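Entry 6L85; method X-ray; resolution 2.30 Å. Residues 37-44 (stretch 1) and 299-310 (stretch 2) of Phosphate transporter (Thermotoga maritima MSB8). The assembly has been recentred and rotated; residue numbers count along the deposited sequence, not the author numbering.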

# COMPACT_ATOMS: atom_id res chain seq x y z
N THR B 37 -10.48 14.87 -12.56
CA THR B 37 -11.48 15.80 -12.06
C THR B 37 -11.25 16.10 -10.58
O THR B 37 -10.55 15.37 -9.87
CB THR B 37 -12.91 15.25 -12.23
OG1 THR B 37 -13.11 14.13 -11.36
CG2 THR B 37 -13.22 14.84 -13.68
N VAL B 38 -11.89 17.17 -10.11
CA VAL B 38 -11.86 17.53 -8.70
C VAL B 38 -12.33 16.36 -7.84
O VAL B 38 -11.70 16.02 -6.83
CB VAL B 38 -12.70 18.80 -8.47
CG1 VAL B 38 -12.92 19.04 -6.98
CG2 VAL B 38 -12.04 20.01 -9.13
N ARG B 39 -13.45 15.74 -8.23
CA ARG B 39 -14.02 14.64 -7.45
C ARG B 39 -13.08 13.44 -7.38
O ARG B 39 -12.89 12.84 -6.31
CB ARG B 39 -15.36 14.24 -8.08
CG ARG B 39 -15.86 12.84 -7.71
CD ARG B 39 -16.09 12.69 -6.21
NE ARG B 39 -17.36 13.25 -5.76
CZ ARG B 39 -18.52 12.60 -5.77
NH1 ARG B 39 -18.57 11.34 -6.22
NH2 ARG B 39 -19.62 13.20 -5.34
N GLN B 40 -12.47 13.08 -8.51
CA GLN B 40 -11.49 12.00 -8.50
C GLN B 40 -10.30 12.37 -7.62
O GLN B 40 -9.81 11.55 -6.85
CB GLN B 40 -11.01 11.70 -9.92
CG GLN B 40 -12.11 11.27 -10.89
CD GLN B 40 -11.59 11.06 -12.30
OE1 GLN B 40 -10.90 11.92 -12.86
NE2 GLN B 40 -11.90 9.91 -12.87
N ALA B 41 -9.80 13.61 -7.78
CA ALA B 41 -8.69 14.09 -6.97
C ALA B 41 -9.01 13.93 -5.50
O ALA B 41 -8.17 13.47 -4.72
CB ALA B 41 -8.38 15.55 -7.31
N ALA B 42 -10.24 14.26 -5.11
CA ALA B 42 -10.63 14.16 -3.70
C ALA B 42 -10.61 12.70 -3.22
O ALA B 42 -10.11 12.42 -2.13
CB ALA B 42 -12.00 14.79 -3.49
N LEU B 43 -11.14 11.77 -4.03
CA LEU B 43 -11.18 10.37 -3.58
C LEU B 43 -9.78 9.77 -3.45
O LEU B 43 -9.45 9.08 -2.45
CB LEU B 43 -12.04 9.54 -4.55
CG LEU B 43 -13.52 9.94 -4.59
CD1 LEU B 43 -14.28 9.29 -5.77
CD2 LEU B 43 -14.20 9.65 -3.26
N ILE B 44 -8.93 10.04 -4.45
CA ILE B 44 -7.54 9.60 -4.38
C ILE B 44 -6.87 10.16 -3.14
O ILE B 44 -6.22 9.42 -2.37
CB ILE B 44 -6.77 10.00 -5.65
CG1 ILE B 44 -7.47 9.48 -6.91
CG2 ILE B 44 -5.35 9.48 -5.59
CD1 ILE B 44 -6.79 9.90 -8.19
N GLY B 299 -12.24 16.04 5.52
CA GLY B 299 -12.11 17.43 5.13
C GLY B 299 -11.76 17.59 3.66
O GLY B 299 -12.24 18.51 3.00
N VAL B 300 -10.92 16.70 3.14
CA VAL B 300 -10.61 16.73 1.72
C VAL B 300 -11.88 16.56 0.91
O VAL B 300 -12.12 17.29 -0.06
CB VAL B 300 -9.59 15.63 1.35
CG1 VAL B 300 -9.68 15.32 -0.18
CG2 VAL B 300 -8.19 16.02 1.77
N PHE B 301 -12.73 15.61 1.32
CA PHE B 301 -13.91 15.32 0.52
C PHE B 301 -15.00 16.38 0.66
O PHE B 301 -15.62 16.75 -0.34
CB PHE B 301 -14.49 13.95 0.88
CG PHE B 301 -15.64 13.54 -0.00
CD1 PHE B 301 -15.41 13.08 -1.29
CD2 PHE B 301 -16.94 13.65 0.44
CE1 PHE B 301 -16.48 12.70 -2.13
CE2 PHE B 301 -18.02 13.27 -0.38
CZ PHE B 301 -17.79 12.79 -1.66
N PHE B 302 -15.29 16.83 1.87
CA PHE B 302 -16.44 17.70 2.06
C PHE B 302 -16.14 19.18 1.91
O PHE B 302 -17.08 19.97 1.72
CB PHE B 302 -17.07 17.48 3.43
CG PHE B 302 -17.88 16.22 3.53
CD1 PHE B 302 -19.07 16.09 2.83
CD2 PHE B 302 -17.44 15.17 4.32
CE1 PHE B 302 -19.82 14.92 2.92
CE2 PHE B 302 -18.18 14.00 4.42
CZ PHE B 302 -19.37 13.87 3.72
N LEU B 303 -14.89 19.60 2.03
CA LEU B 303 -14.67 21.04 1.97
C LEU B 303 -13.52 21.42 1.05
O LEU B 303 -13.54 22.50 0.46
CB LEU B 303 -14.46 21.58 3.39
CG LEU B 303 -14.32 23.09 3.53
CD1 LEU B 303 -15.43 23.83 2.77
CD2 LEU B 303 -14.29 23.50 5.01
N GLY B 304 -12.52 20.55 0.90
CA GLY B 304 -11.37 20.87 0.07
C GLY B 304 -11.72 21.00 -1.40
O GLY B 304 -10.97 21.62 -2.16
N GLN B 305 -12.89 20.47 -1.77
CA GLN B 305 -13.41 20.43 -3.13
C GLN B 305 -13.86 21.83 -3.51
O GLN B 305 -14.72 21.99 -4.39
CB GLN B 305 -14.56 19.41 -3.24
CG GLN B 305 -14.14 17.93 -3.40
CD GLN B 305 -15.23 17.04 -4.03
OE1 GLN B 305 -15.43 17.04 -5.25
NE2 GLN B 305 -15.92 16.25 -3.21
N LYS B 306 -13.37 22.85 -2.79
CA LYS B 306 -13.57 24.25 -3.13
C LYS B 306 -12.27 25.01 -3.36
O LYS B 306 -12.05 25.54 -4.45
CB LYS B 306 -14.43 24.92 -2.05
CG LYS B 306 -15.95 24.65 -2.21
CD LYS B 306 -16.35 23.28 -1.68
CE LYS B 306 -17.82 22.98 -1.97
NZ LYS B 306 -18.07 22.56 -3.39
N VAL B 307 -11.36 25.03 -2.38
CA VAL B 307 -10.08 25.73 -2.54
C VAL B 307 -9.15 25.02 -3.53
O VAL B 307 -8.24 25.65 -4.11
CB VAL B 307 -9.45 25.89 -1.14
CG1 VAL B 307 -9.52 24.57 -0.41
CG2 VAL B 307 -8.02 26.44 -1.19
N MET B 308 -9.38 23.72 -3.76
CA MET B 308 -8.61 23.01 -4.78
C MET B 308 -8.82 23.63 -6.16
O MET B 308 -7.86 23.97 -6.86
CB MET B 308 -8.99 21.53 -4.78
CG MET B 308 -7.96 20.59 -5.34
SD MET B 308 -8.59 18.91 -5.47
CE MET B 308 -10.03 18.89 -4.38
N GLU B 309 -10.09 23.76 -6.59
CA GLU B 309 -10.39 24.37 -7.89
C GLU B 309 -10.49 25.89 -7.81
O GLU B 309 -11.35 26.51 -8.43
CB GLU B 309 -11.70 23.77 -8.42
CG GLU B 309 -12.84 23.87 -7.41
CD GLU B 309 -14.22 23.66 -8.01
OE1 GLU B 309 -14.58 24.39 -8.96
OE2 GLU B 309 -14.95 22.77 -7.52
N THR B 310 -9.59 26.49 -7.06
CA THR B 310 -9.25 27.90 -6.98
C THR B 310 -7.74 28.09 -7.05
O THR B 310 -7.26 29.07 -7.62
CB THR B 310 -9.82 28.51 -5.69
OG1 THR B 310 -11.25 28.42 -5.72
CG2 THR B 310 -9.41 29.97 -5.54

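Helices distant in sequence often pack without a single hydrogen bond between them, and the contact in this phosphate transporter illustrates how rotamers then do the work. The second stretch has two helical segments, 299-302 and 304-310, the latter kinked near its end. The helix of residues 38-44 crosses the helix of 304-310 at 120°, with axes 10.1 Å apart at closest approach. The backbones come nearer at two points, where the CA of Ala-42 lies 5.5 Å from the CA of Phe-301, in the first of these segments, and the CA of Val-38 lies 6.5 Å from the CA of Gln-305. Together the two stretches bury 455 Å².

Val-38 and Ala-42, one helical turn apart, both direct CA-to-CB toward the second stretch. The methyl of Ala-42 leaves room for close backbone approach: its CB sits 3.8 Å from Gln-305 CG and 4.1 Å from Val-300 CG1, while its carbonyl O lies 3.5 Å from the same Val-300 CG1. Val-38, with chi1 in t, spreads its two methyls over different neighbours. Val-38 CG1 reaches Met-308 CE at 3.9 Å and Gln-305 OE1 at 3.6 Å, and Val-38 CG2 rests 3.8 Å from Glu-309 CB, the aliphatic base of an acidic side chain. Met-308, whose chi1 and chi2 are t but whose chi3 is off-rotamer at -18°, also brings its SD within 3.8 Å of Ala-41 CB, an apolar contact that suits the polarizable sulfur.

Gln-305 shows how a polar side chain can enter such a contact. Its CB points sideways, but the m, t conformation carries the amide back along its own stretch, where Gln-305 NE2 donates to Phe-301 O at 2.9 Å with a nearly straight angle of 165°. This bond helps fix the amide orientation and leaves Gln-305 OE1 against the first helix, 3.5 Å from Arg-39 CA, in van der Waals contact.

Phe-301 likewise starts sideways, yet its t rotamer swings the ring to the first stretch. Phe-301 CE1 lies 4.0 Å from Leu-43 CD2, and Phe-301 CD1 lies 4.4 Å from Ala-42 CB. Arg-39 folds over from the same helix as Leu-43: after a t chi1, chi2 and chi3 are both p, and this bent chain places Arg-39 NE 3.8 Å from Phe-301 CE1, which lies over one face of the guanidinium.

No hydrogen bond crosses between the stretches; the side-chain bonds described here lie within one or the other. At the start of the first helix, Thr-37 in p lets Thr-37 OG1 accept from Gln-40 N at 3.1 Å, a capping bond, while Gln-40 in m returns Gln-40 OE1 to Thr-37 N at 3.0 Å. This reciprocal pair satisfies two amides at the helix start, and the CA-to-CB bond of Gln-40 points away from the second stretch.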